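Local coordinates for protein succinate-acetate/proton symporter SatP (Escherichia coli K-12, PDB 5ZUG) that forms a hexameric inner-membrane channel for acetate and probably also carries succinate, with protons, at residues M21-L26 with S76-L81; L101-G106 with G143-N148; F137-I142 with H153-I158; A166-M171 with V183-E188. All coordinates share one frame; numbering follows the deposited sequence.

Interaction 1. Residues M21-L26 with S76-L81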
loop_
_atom_site.group_PDB
_atom_site.type_symbol
_atom_site.label_atom_id
_atom_site.label_comp_id
_atom_site.label_asym_id
_atom_site.label_seq_id
_atom_site.Cartn_x
_atom_site.Cartn_y
_atom_site.Cartn_z
ATOM N N MET A 21 -6.681 -12.420 20.605
ATOM C CA MET A 21 -6.028 -11.495 21.526
ATOM C C MET A 21 -6.764 -10.143 21.572
ATOM O O MET A 21 -6.964 -9.560 22.649
ATOM C CB MET A 21 -4.560 -11.362 21.104
ATOM C CG MET A 21 -3.636 -10.900 22.184
ATOM S SD MET A 21 -1.904 -10.703 21.713
ATOM C CE MET A 21 -1.265 -12.342 21.674
ATOM N N THR A 22 -7.179 -9.629 20.411
ATOM C CA THR A 22 -7.944 -8.387 20.357
ATOM C C THR A 22 -9.324 -8.536 20.993
ATOM O O THR A 22 -9.847 -7.577 21.573
ATOM C CB THR A 22 -8.071 -7.927 18.906
ATOM O OG1 THR A 22 -6.762 -7.766 18.358
ATOM C CG2 THR A 22 -8.815 -6.626 18.820
ATOM N N THR A 23 -9.959 -9.699 20.843
ATOM C CA THR A 23 -11.276 -9.924 21.441
ATOM C C THR A 23 -11.191 -9.962 22.960
ATOM O O THR A 23 -12.082 -9.458 23.647
ATOM C CB THR A 23 -11.872 -11.219 20.890
ATOM O OG1 THR A 23 -11.921 -11.124 19.472
ATOM C CG2 THR A 23 -13.293 -11.442 21.405
ATOM N N ILE A 24 -10.165 -10.629 23.496
ATOM C CA ILE A 24 -9.918 -10.629 24.937
ATOM C C ILE A 24 -9.790 -9.201 25.447
ATOM O O ILE A 24 -10.443 -8.806 26.420
ATOM C CB ILE A 24 -8.653 -11.436 25.275
ATOM C CG1 ILE A 24 -8.903 -12.932 25.157
ATOM C CG2 ILE A 24 -8.244 -11.171 26.678
ATOM C CD1 ILE A 24 -7.630 -13.733 25.267
ATOM N N LEU A 25 -8.938 -8.407 24.802
ATOM C CA LEU A 25 -8.716 -7.056 25.292
ATOM C C LEU A 25 -10.016 -6.255 25.296
ATOM O O LEU A 25 -10.370 -5.639 26.309
ATOM C CB LEU A 25 -7.626 -6.371 24.463
ATOM C CG LEU A 25 -6.261 -7.016 24.677
ATOM C CD1 LEU A 25 -5.184 -6.407 23.788
ATOM C CD2 LEU A 25 -5.909 -6.847 26.139
ATOM N N LEU A 26 -10.776 -6.307 24.199
ATOM C CA LEU A 26 -12.016 -5.551 24.145
ATOM C C LEU A 26 -12.973 -5.987 25.244
ATOM O O LEU A 26 -13.650 -5.160 25.858
ATOM C CB LEU A 26 -12.675 -5.733 22.781
ATOM C CG LEU A 26 -14.043 -5.048 22.637
ATOM C CD1 LEU A 26 -13.921 -3.554 22.832
ATOM C CD2 LEU A 26 -14.693 -5.378 21.307
ATOM N N SER A 76 -11.652 -6.920 8.692
ATOM C CA SER A 76 -12.407 -5.732 8.300
ATOM C C SER A 76 -13.358 -5.261 9.394
ATOM O O SER A 76 -13.523 -4.051 9.577
ATOM C CB SER A 76 -13.180 -5.986 7.003
ATOM O OG SER A 76 -12.299 -6.196 5.918
ATOM N N PHE A 77 -14.011 -6.185 10.114
ATOM C CA PHE A 77 -14.875 -5.773 11.216
ATOM C C PHE A 77 -14.099 -4.955 12.236
ATOM O O PHE A 77 -14.545 -3.887 12.662
ATOM C CB PHE A 77 -15.487 -6.971 11.924
ATOM C CG PHE A 77 -15.958 -6.651 13.325
ATOM C CD1 PHE A 77 -17.195 -6.043 13.535
ATOM C CD2 PHE A 77 -15.165 -6.944 14.436
ATOM C CE1 PHE A 77 -17.645 -5.733 14.828
ATOM C CE2 PHE A 77 -15.604 -6.635 15.719
ATOM C CZ PHE A 77 -16.858 -6.024 15.912
ATOM N N TRP A 78 -12.940 -5.466 12.657
ATOM C CA TRP A 78 -12.120 -4.747 13.616
ATOM C C TRP A 78 -11.709 -3.375 13.101
ATOM O O TRP A 78 -11.601 -2.427 13.893
ATOM C CB TRP A 78 -10.906 -5.577 13.991
ATOM C CG TRP A 78 -11.228 -6.621 14.994
ATOM C CD1 TRP A 78 -11.244 -7.959 14.800
ATOM C CD2 TRP A 78 -11.662 -6.407 16.348
ATOM N NE1 TRP A 78 -11.606 -8.606 15.959
ATOM C CE2 TRP A 78 -11.869 -7.679 16.924
ATOM C CE3 TRP A 78 -11.858 -5.254 17.148
ATOM C CZ2 TRP A 78 -12.266 -7.847 18.257
ATOM C CZ3 TRP A 78 -12.252 -5.421 18.471
ATOM C CH2 TRP A 78 -12.447 -6.707 19.014
ATOM N N LEU A 79 -11.450 -3.251 11.795
ATOM C CA LEU A 79 -11.162 -1.942 11.222
ATOM C C LEU A 79 -12.392 -1.038 11.259
ATOM O O LEU A 79 -12.281 0.151 11.593
ATOM C CB LEU A 79 -10.654 -2.076 9.789
ATOM C CG LEU A 79 -9.237 -2.602 9.665
ATOM C CD1 LEU A 79 -8.773 -2.572 8.235
ATOM C CD2 LEU A 79 -8.346 -1.769 10.538
ATOM N N THR A 80 -13.574 -1.579 10.937
ATOM C CA THR A 80 -14.761 -0.739 11.014
ATOM C C THR A 80 -15.021 -0.331 12.458
ATOM O O THR A 80 -15.442 0.805 12.717
ATOM C CB THR A 80 -16.009 -1.411 10.408
ATOM O OG1 THR A 80 -16.321 -2.629 11.090
ATOM C CG2 THR A 80 -15.847 -1.649 8.914
ATOM N N LEU A 81 -14.771 -1.238 13.407
ATOM C CA LEU A 81 -15.001 -0.919 14.814
ATOM C C LEU A 81 -14.097 0.233 15.263
ATOM O O LEU A 81 -14.549 1.172 15.936
ATOM C CB LEU A 81 -14.797 -2.160 15.701
ATOM C CG LEU A 81 -15.099 -1.908 17.180
ATOM C CD1 LEU A 81 -16.554 -1.515 17.312
ATOM C CD2 LEU A 81 -14.830 -3.093 18.032
#
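Two membrane-spanning helices of the six-helix subunit, 12-31 and 65-86, meet through one large side chain, the indole of W78. The segment axes stay 12.5 Å apart and run roughly parallel, at 35°, so side chains alone bridge the gap. T22 comes first. Its CG2 is anti to the backbone N and meets W78 tip to tip. T22 CG2 lies 3.4 Å from the centroid of the W78 six-membered ring, almost on its normal, a CH-pi contact. T22 OG1 turns back to a hydrogen bond with G18 O. T23 follows and crosses the indole at about a right angle. Its OG1 sits near the ring plane, at the W78 CZ2 edge, and is hydrogen-bonded to F19 O. L26, one turn after T22, reaches in obliquely with CD2, 3.5 Å from W78 CH2. An alanine at W78 would remove the ring that T22 and L26 pack on, and would probably loosen the packing between these widely spaced helices. The indole is also backed from within its own helix, since F77 CE2 lies over the opposite face. L26 has a second, looser neighbour: its CD2 is 4.0 Å from L81 CD2.

Interaction 2. Residues L101-G106 with G143-N148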
loop_
_atom_site.group_PDB
_atom_site.type_symbol
_atom_site.label_atom_id
_atom_site.label_comp_id
_atom_site.label_asym_id
_atom_site.label_seq_id
_atom_site.Cartn_x
_atom_site.Cartn_y
_atom_site.Cartn_z
ATOM N N LEU A 101 -25.527 0.562 16.361
ATOM C CA LEU A 101 -24.412 -0.305 16.745
ATOM C C LEU A 101 -24.892 -1.726 17.040
ATOM O O LEU A 101 -24.244 -2.704 16.642
ATOM C CB LEU A 101 -23.676 0.255 17.961
ATOM C CG LEU A 101 -22.306 -0.391 18.180
ATOM C CD1 LEU A 101 -21.327 0.238 17.205
ATOM C CD2 LEU A 101 -21.794 -0.273 19.599
ATOM N N GLY A 102 -26.020 -1.862 17.740
ATOM C CA GLY A 102 -26.565 -3.186 17.987
ATOM C C GLY A 102 -26.981 -3.902 16.715
ATOM O O GLY A 102 -26.858 -5.127 16.609
ATOM N N VAL A 103 -27.564 -3.167 15.770
ATOM C CA VAL A 103 -27.969 -3.788 14.512
ATOM C C VAL A 103 -26.732 -4.159 13.696
ATOM O O VAL A 103 -26.687 -5.196 13.020
ATOM C CB VAL A 103 -28.919 -2.846 13.747
ATOM C CG1 VAL A 103 -29.304 -3.452 12.414
ATOM C CG2 VAL A 103 -30.151 -2.527 14.594
ATOM N N TYR A 104 -25.717 -3.299 13.745
ATOM C CA TYR A 104 -24.432 -3.562 13.112
ATOM C C TYR A 104 -23.782 -4.816 13.689
ATOM O O TYR A 104 -23.422 -5.735 12.940
ATOM C CB TYR A 104 -23.570 -2.312 13.281
ATOM C CG TYR A 104 -22.073 -2.449 13.294
ATOM C CD1 TYR A 104 -21.393 -2.623 14.491
ATOM C CD2 TYR A 104 -21.326 -2.340 12.132
ATOM C CE1 TYR A 104 -20.017 -2.704 14.531
ATOM C CE2 TYR A 104 -19.950 -2.421 12.167
ATOM C CZ TYR A 104 -19.300 -2.597 13.369
ATOM O OH TYR A 104 -17.927 -2.664 13.415
ATOM N N LEU A 105 -23.614 -4.871 15.019
ATOM C CA LEU A 105 -23.131 -6.104 15.648
ATOM C C LEU A 105 -24.099 -7.272 15.438
ATOM O O LEU A 105 -23.684 -8.439 15.467
ATOM C CB LEU A 105 -22.873 -5.907 17.142
ATOM C CG LEU A 105 -21.764 -4.936 17.520
ATOM C CD1 LEU A 105 -21.939 -4.474 18.964
ATOM C CD2 LEU A 105 -20.422 -5.576 17.289
ATOM N N GLY A 106 -25.388 -6.988 15.239
ATOM C CA GLY A 106 -26.331 -8.063 14.975
ATOM C C GLY A 106 -26.118 -8.693 13.612
ATOM O O GLY A 106 -26.158 -9.919 13.482
ATOM N N GLY A 143 -27.846 -6.271 24.297
ATOM C CA GLY A 143 -27.447 -5.336 25.335
ATOM C C GLY A 143 -27.273 -3.917 24.853
ATOM O O GLY A 143 -27.321 -2.986 25.662
ATOM N N ASN A 144 -27.045 -3.722 23.556
ATOM C CA ASN A 144 -26.911 -2.380 22.996
ATOM C C ASN A 144 -28.236 -1.822 22.503
ATOM O O ASN A 144 -28.483 -0.618 22.639
ATOM C CB ASN A 144 -25.901 -2.398 21.848
ATOM C CG ASN A 144 -24.494 -2.122 22.308
ATOM O OD1 ASN A 144 -24.112 -0.966 22.505
ATOM N ND2 ASN A 144 -23.734 -3.184 22.564
ATOM N N ILE A 145 -29.091 -2.682 21.934
ATOM C CA ILE A 145 -30.432 -2.258 21.537
ATOM C C ILE A 145 -31.316 -2.038 22.767
ATOM O O ILE A 145 -32.038 -1.036 22.852
ATOM C CB ILE A 145 -31.045 -3.261 20.531
ATOM C CG1 ILE A 145 -30.322 -3.182 19.175
ATOM C CG2 ILE A 145 -32.543 -3.037 20.349
ATOM C CD1 ILE A 145 -30.579 -4.369 18.252
ATOM N N ALA A 146 -31.207 -2.916 23.772
ATOM C CA ALA A 146 -32.051 -2.834 24.965
ATOM C C ALA A 146 -31.527 -1.842 26.009
ATOM O O ALA A 146 -32.313 -1.289 26.785
ATOM C CB ALA A 146 -32.187 -4.223 25.599
ATOM N N GLY A 147 -30.224 -1.621 26.068
ATOM C CA GLY A 147 -29.643 -0.725 27.047
ATOM C C GLY A 147 -29.178 -1.409 28.312
ATOM O O GLY A 147 -28.874 -0.721 29.296
ATOM N N ASN A 148 -29.101 -2.740 28.314
ATOM C CA ASN A 148 -28.669 -3.482 29.494
ATOM C C ASN A 148 -27.154 -3.447 29.618
ATOM O O ASN A 148 -26.443 -4.164 28.902
ATOM C CB ASN A 148 -29.156 -4.927 29.439
ATOM C CG ASN A 148 -30.641 -5.045 29.588
ATOM O OD1 ASN A 148 -31.231 -4.385 30.439
ATOM N ND2 ASN A 148 -31.269 -5.857 28.739
#
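I145 has CG1 anti to its carbonyl carbon (chi1 -70°), and its chain extends from there with chi2 at 164°. This carries CD1 across to the backbone of the other helix. N144 CB points toward the same helix. Both side chains land on G102. The CA of G102 is 4.0 Å from N144 CB, and I145 CD1 lies 3.9 Å from G102 C. The two backbones come very close here, with the CA atoms of G102 and N144 5.1 Å apart. A side chain at G102 would have no room, because a beta carbon would run into I145 CG1. This is a glycine-mediated close contact between transmembrane helices 98-117 and 124-146, near the end of the latter. Helix 124-146 stops just beyond it, where G147 takes a positive phi of 94°. The flanks are filled by side chains. The L101 and N144 side chains cross obliquely, with L101 CD2 3.8 Å from N144 OD1. On the amide's other branch, N144 ND2 is 4.2 Å from L105 CD1 and is hydrogen-bonded to L140 O, one turn back in its own helix. That bond ties the amide to its own backbone while N144 CB packs on G102. V103 CG2 meets I145 CD1 obliquely at 4.1 Å. V103 also packs on L28 of a neighbouring subunit.

Interaction 3. Residues F137-I142 with H153-I158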
loop_
_atom_site.group_PDB
_atom_site.type_symbol
_atom_site.label_atom_id
_atom_site.label_comp_id
_atom_site.label_asym_id
_atom_site.label_seq_id
_atom_site.Cartn_x
_atom_site.Cartn_y
_atom_site.Cartn_z
ATOM N N PHE A 137 -21.746 -11.761 19.627
ATOM C CA PHE A 137 -22.406 -10.736 18.828
ATOM C C PHE A 137 -23.881 -10.626 19.194
ATOM O O PHE A 137 -24.416 -9.516 19.301
ATOM C CB PHE A 137 -22.257 -11.021 17.335
ATOM C CG PHE A 137 -20.956 -10.526 16.724
ATOM C CD1 PHE A 137 -20.610 -9.178 16.780
ATOM C CD2 PHE A 137 -20.111 -11.395 16.036
ATOM C CE1 PHE A 137 -19.419 -8.709 16.191
ATOM C CE2 PHE A 137 -18.932 -10.934 15.460
ATOM C CZ PHE A 137 -18.587 -9.577 15.530
ATOM N N ALA A 138 -24.543 -11.758 19.445
ATOM C CA ALA A 138 -25.971 -11.718 19.767
ATOM C C ALA A 138 -26.224 -10.924 21.041
ATOM O O ALA A 138 -27.029 -9.980 21.045
ATOM C CB ALA A 138 -26.522 -13.137 19.912
ATOM N N LEU A 139 -25.516 -11.271 22.130
ATOM C CA LEU A 139 -25.712 -10.567 23.391
ATOM C C LEU A 139 -25.376 -9.082 23.272
ATOM O O LEU A 139 -26.128 -8.235 23.749
ATOM C CB LEU A 139 -24.879 -11.219 24.488
ATOM C CG LEU A 139 -25.379 -12.595 24.945
ATOM C CD1 LEU A 139 -24.495 -13.169 26.041
ATOM C CD2 LEU A 139 -26.826 -12.550 25.389
ATOM N N LEU A 140 -24.272 -8.743 22.609
ATOM C CA LEU A 140 -23.913 -7.338 22.467
ATOM C C LEU A 140 -24.933 -6.604 21.612
ATOM O O LEU A 140 -25.185 -5.408 21.816
ATOM C CB LEU A 140 -22.520 -7.200 21.861
ATOM C CG LEU A 140 -21.345 -7.611 22.735
ATOM C CD1 LEU A 140 -20.079 -7.649 21.888
ATOM C CD2 LEU A 140 -21.211 -6.650 23.901
ATOM N N ALA A 141 -25.489 -7.282 20.610
ATOM C CA ALA A 141 -26.551 -6.653 19.836
ATOM C C ALA A 141 -27.765 -6.377 20.721
ATOM O O ALA A 141 -28.356 -5.291 20.658
ATOM C CB ALA A 141 -26.921 -7.529 18.637
ATOM N N ILE A 142 -28.124 -7.341 21.579
ATOM C CA ILE A 142 -29.249 -7.165 22.504
ATOM C C ILE A 142 -28.944 -6.093 23.556
ATOM O O ILE A 142 -29.695 -5.123 23.723
ATOM C CB ILE A 142 -29.608 -8.503 23.179
ATOM C CG1 ILE A 142 -30.137 -9.513 22.155
ATOM C CG2 ILE A 142 -30.584 -8.262 24.309
ATOM C CD1 ILE A 142 -31.391 -9.044 21.466
ATOM N N HIS A 153 -22.228 -6.793 30.197
ATOM C CA HIS A 153 -21.218 -7.395 31.054
ATOM C C HIS A 153 -21.151 -8.892 30.834
ATOM O O HIS A 153 -20.059 -9.475 30.803
ATOM C CB HIS A 153 -21.485 -7.059 32.514
ATOM C CG HIS A 153 -21.106 -5.652 32.856
ATOM N ND1 HIS A 153 -21.785 -4.554 32.364
ATOM C CD2 HIS A 153 -20.086 -5.159 33.597
ATOM C CE1 HIS A 153 -21.210 -3.447 32.802
ATOM N NE2 HIS A 153 -20.177 -3.785 33.555
ATOM N N PHE A 154 -22.311 -9.514 30.622
ATOM C CA PHE A 154 -22.363 -10.953 30.391
ATOM C C PHE A 154 -21.707 -11.311 29.060
ATOM O O PHE A 154 -20.902 -12.251 28.984
ATOM C CB PHE A 154 -23.824 -11.415 30.460
ATOM C CG PHE A 154 -24.008 -12.902 30.383
ATOM C CD1 PHE A 154 -23.413 -13.742 31.320
ATOM C CD2 PHE A 154 -24.810 -13.460 29.386
ATOM C CE1 PHE A 154 -23.594 -15.121 31.252
ATOM C CE2 PHE A 154 -24.998 -14.835 29.306
ATOM C CZ PHE A 154 -24.390 -15.669 30.241
ATOM N N ALA A 155 -22.034 -10.556 28.004
ATOM C CA ALA A 155 -21.381 -10.734 26.712
ATOM C C ALA A 155 -19.868 -10.640 26.853
ATOM O O ALA A 155 -19.129 -11.314 26.131
ATOM C CB ALA A 155 -21.886 -9.691 25.714
ATOM N N GLY A 156 -19.394 -9.760 27.737
ATOM C CA GLY A 156 -17.962 -9.649 27.985
ATOM C C GLY A 156 -17.310 -10.951 28.413
ATOM O O GLY A 156 -16.249 -11.319 27.904
ATOM N N TRP A 157 -17.936 -11.674 29.348
ATOM C CA TRP A 157 -17.365 -12.944 29.802
ATOM C C TRP A 157 -17.400 -14.003 28.696
ATOM O O TRP A 157 -16.441 -14.772 28.526
ATOM C CB TRP A 157 -18.095 -13.427 31.054
ATOM C CG TRP A 157 -17.726 -12.591 32.205
ATOM C CD1 TRP A 157 -18.480 -11.598 32.767
ATOM C CD2 TRP A 157 -16.469 -12.591 32.899
ATOM N NE1 TRP A 157 -17.775 -10.991 33.787
ATOM C CE2 TRP A 157 -16.539 -11.581 33.891
ATOM C CE3 TRP A 157 -15.299 -13.346 32.788
ATOM C CZ2 TRP A 157 -15.474 -11.307 34.767
ATOM C CZ3 TRP A 157 -14.242 -13.073 33.659
ATOM C CH2 TRP A 157 -14.340 -12.060 34.635
ATOM N N ILE A 158 -18.481 -14.047 27.916
ATOM C CA ILE A 158 -18.493 -14.952 26.774
ATOM C C ILE A 158 -17.394 -14.572 25.792
ATOM O O ILE A 158 -16.723 -15.440 25.224
ATOM C CB ILE A 158 -19.883 -14.956 26.109
ATOM C CG1 ILE A 158 -20.899 -15.549 27.080
ATOM C CG2 ILE A 158 -19.860 -15.682 24.749
ATOM C CD1 ILE A 158 -22.235 -15.828 26.485
#
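The last two membrane helices of the subunit, 124-146 and 149-179, form an antiparallel helical hairpin, and this contact lies close to its turn. The segment axes approach to 8.6 Å, and their directions differ by 164°. Such a small spacing suits the small residue at the centre, A155. Its CA is the nearest partner of the L139 CA across the pair, 5.5 Å away. The contact is entirely apolar. A155 points its methyl at helix 124-146, where two leucines receive it. L139 CB touches A155 CB at 3.6 Å. L140 starts beside the interface, but its end turns in, and L140 CD2 is also 3.6 Å from A155 CB. The methyl is thus held between the base of one leucine and the tip of the next.

L139 does the rest of the work. Its CG is anti to the carbonyl carbon (chi1 -71°), and chi2 is fully extended. This sends CD1 out over the second helix, between F154 and I158, which are one turn apart. F154 has CG anti to its backbone N (chi1 -174°), so its ring swings round toward the leucine. L139 CD1 comes obliquely to F154, 3.4 Å from F154 CD2 and close to F154 CE2. L140 also packs on L105 of helix 98-117 and on N30 of helix 12-31, while L139 touches I151 near the turn. I158 crosses L139 at about a right angle, with its CD1 3.5 Å from L139 CD1.

Interaction 4. Residues A166-M171 with V183-E188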
loop_
_atom_site.group_PDB
_atom_site.type_symbol
_atom_site.label_atom_id
_atom_site.label_comp_id
_atom_site.label_asym_id
_atom_site.label_seq_id
_atom_site.Cartn_x
_atom_site.Cartn_y
_atom_site.Cartn_z
ATOM N N ALA A 166 -9.680 -19.058 20.482
ATOM C CA ALA A 166 -8.951 -18.800 19.243
ATOM C C ALA A 166 -7.456 -18.863 19.468
ATOM O O ALA A 166 -6.710 -19.342 18.607
ATOM C CB ALA A 166 -9.352 -17.443 18.666
ATOM N N ILE A 167 -7.002 -18.373 20.622
ATOM C CA ILE A 167 -5.580 -18.421 20.951
ATOM C C ILE A 167 -5.124 -19.855 21.140
ATOM O O ILE A 167 -4.076 -20.265 20.626
ATOM C CB ILE A 167 -5.291 -17.579 22.204
ATOM C CG1 ILE A 167 -5.591 -16.096 21.917
ATOM C CG2 ILE A 167 -3.865 -17.786 22.644
ATOM C CD1 ILE A 167 -5.317 -15.193 23.058
ATOM N N TYR A 168 -5.911 -20.644 21.877
ATOM C CA TYR A 168 -5.570 -22.044 22.086
ATOM C C TYR A 168 -5.567 -22.802 20.767
ATOM O O TYR A 168 -4.611 -23.516 20.448
ATOM C CB TYR A 168 -6.563 -22.677 23.050
ATOM C CG TYR A 168 -6.274 -24.132 23.276
ATOM C CD1 TYR A 168 -5.187 -24.523 24.065
ATOM C CD2 TYR A 168 -7.050 -25.118 22.660
ATOM C CE1 TYR A 168 -4.908 -25.848 24.266
ATOM C CE2 TYR A 168 -6.776 -26.456 22.850
ATOM C CZ TYR A 168 -5.703 -26.818 23.650
ATOM O OH TYR A 168 -5.429 -28.152 23.845
ATOM N N LEU A 169 -6.619 -22.607 19.964
ATOM C CA LEU A 169 -6.716 -23.256 18.665
ATOM C C LEU A 169 -5.511 -22.906 17.789
ATOM O O LEU A 169 -4.895 -23.782 17.177
ATOM C CB LEU A 169 -8.002 -22.823 17.966
ATOM C CG LEU A 169 -8.136 -23.507 16.606
ATOM C CD1 LEU A 169 -8.082 -25.016 16.866
ATOM C CD2 LEU A 169 -9.350 -23.076 15.757
ATOM N N ALA A 170 -5.163 -21.621 17.727
ATOM C CA ALA A 170 -4.009 -21.188 16.954
ATOM C C ALA A 170 -2.742 -21.857 17.444
ATOM O O ALA A 170 -1.921 -22.308 16.639
ATOM C CB ALA A 170 -3.865 -19.669 17.028
ATOM N N MET A 171 -2.522 -21.871 18.759
ATOM C CA MET A 171 -1.299 -22.497 19.257
ATOM C C MET A 171 -1.330 -24.019 19.125
ATOM O O MET A 171 -0.277 -24.635 18.946
ATOM C CB MET A 171 -0.999 -22.030 20.676
ATOM C CG MET A 171 -0.596 -20.550 20.712
ATOM S SD MET A 171 0.742 -20.047 19.560
ATOM C CE MET A 171 -0.137 -19.469 18.102
ATOM N N VAL A 183 0.161 -32.489 20.294
ATOM C CA VAL A 183 0.548 -32.119 21.654
ATOM C C VAL A 183 -0.589 -31.394 22.382
ATOM O O VAL A 183 -0.761 -31.555 23.599
ATOM C CB VAL A 183 1.841 -31.285 21.609
ATOM C CG1 VAL A 183 1.735 -30.212 20.542
ATOM C CG2 VAL A 183 2.108 -30.637 22.963
ATOM N N LEU A 184 -1.364 -30.574 21.668
ATOM C CA LEU A 184 -2.530 -29.909 22.243
ATOM C C LEU A 184 -3.794 -30.414 21.561
ATOM O O LEU A 184 -3.930 -30.253 20.335
ATOM C CB LEU A 184 -2.435 -28.385 22.095
ATOM C CG LEU A 184 -1.400 -27.661 22.953
ATOM C CD1 LEU A 184 -1.510 -26.159 22.754
ATOM C CD2 LEU A 184 -1.538 -28.020 24.426
ATOM N N PRO A 185 -4.754 -30.980 22.295
ATOM C CA PRO A 185 -5.957 -31.529 21.650
ATOM C C PRO A 185 -6.867 -30.438 21.107
ATOM O O PRO A 185 -7.209 -29.474 21.798
ATOM C CB PRO A 185 -6.630 -32.342 22.761
ATOM C CG PRO A 185 -5.569 -32.531 23.791
ATOM C CD PRO A 185 -4.683 -31.340 23.717
ATOM N N ILE A 186 -7.290 -30.646 19.864
ATOM C CA ILE A 186 -8.105 -29.725 19.094
ATOM C C ILE A 186 -9.425 -30.359 18.666
ATOM O O ILE A 186 -10.471 -29.695 18.664
ATOM C CB ILE A 186 -7.303 -29.224 17.865
ATOM C CG1 ILE A 186 -6.125 -28.359 18.316
ATOM C CG2 ILE A 186 -8.144 -28.517 16.860
ATOM C CD1 ILE A 186 -5.235 -27.931 17.172
ATOM N N GLY A 187 -9.390 -31.629 18.245
ATOM C CA GLY A 187 -10.576 -32.328 17.806
ATOM C C GLY A 187 -10.720 -32.414 16.302
ATOM O O GLY A 187 -11.801 -32.124 15.779
ATOM N N GLU A 188 -9.661 -32.803 15.591
ATOM C CA GLU A 188 -9.766 -32.892 14.146
ATOM C C GLU A 188 -10.902 -33.854 13.803
ATOM O O GLU A 188 -11.249 -34.048 12.637
ATOM C CB GLU A 188 -8.462 -33.366 13.499
ATOM C CG GLU A 188 -7.155 -32.791 14.025
ATOM C CD GLU A 188 -5.956 -33.660 13.600
ATOM O OE1 GLU A 188 -6.097 -34.911 13.562
ATOM O OE2 GLU A 188 -4.880 -33.102 13.289
#
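Residues 166-171 are regular helix, and residues 183-188 form an irregular segment with no regular helix or strand. The latter is the C-terminal tail of the transmembrane bundle. It folds back along helix 149-179, the last helix, and brings the I186 CA within 6.6 Å of the L169 CA. L184 and P185 are extended, while G187 has a positive phi of 101°, at which a side chain would press on the preceding carbonyl. Y168 carries most of the contact. Its CG is anti to the backbone N (chi1 179°), which carries the phenol out to the tail. Y168 OH donates to P185 O at 3.0 Å. The acceptor lies near the ring plane, at its edge, but the donor stands 29° out of the carbonyl plane. L184 crosses the ring obliquely, with CD1 3.7 Å from Y168 CE1. A phenylalanine at Y168 would probably loosen the tail, because the hydroxyl's bond to P185 would be lost. The tail has other ties: L184 N is hydrogen-bonded to N176 OD1, and I186 pairs with V125 through the backbone. Next along both segments, L169 and I186 cross at about a right angle, with L169 CD1 3.5 Å from I186 CG2.

How the interactions relate
Interaction 1 is the most central of the four, with its centre about 6 Å from that of the chain. Interactions 2 and 3 lie close together, centres about 9 Å apart, and share helix 124-146. Their segments alternate along the chain. Helix 124-146 packs on 98-117 in one and on 149-179 in the other, joining the three. Interaction 1 meets this group through T80 OG1 and Y104 OH, a probable hydrogen bond, and through F77 against F137. Interaction 4 shares helix 149-179 with interaction 3. It lies on the opposite side of the chain's centre from interaction 2, about 31 Å away between centres. Interactions 1, 2 and 4 also touch neighbouring subunits, linking the bundle's packing to the hexamer.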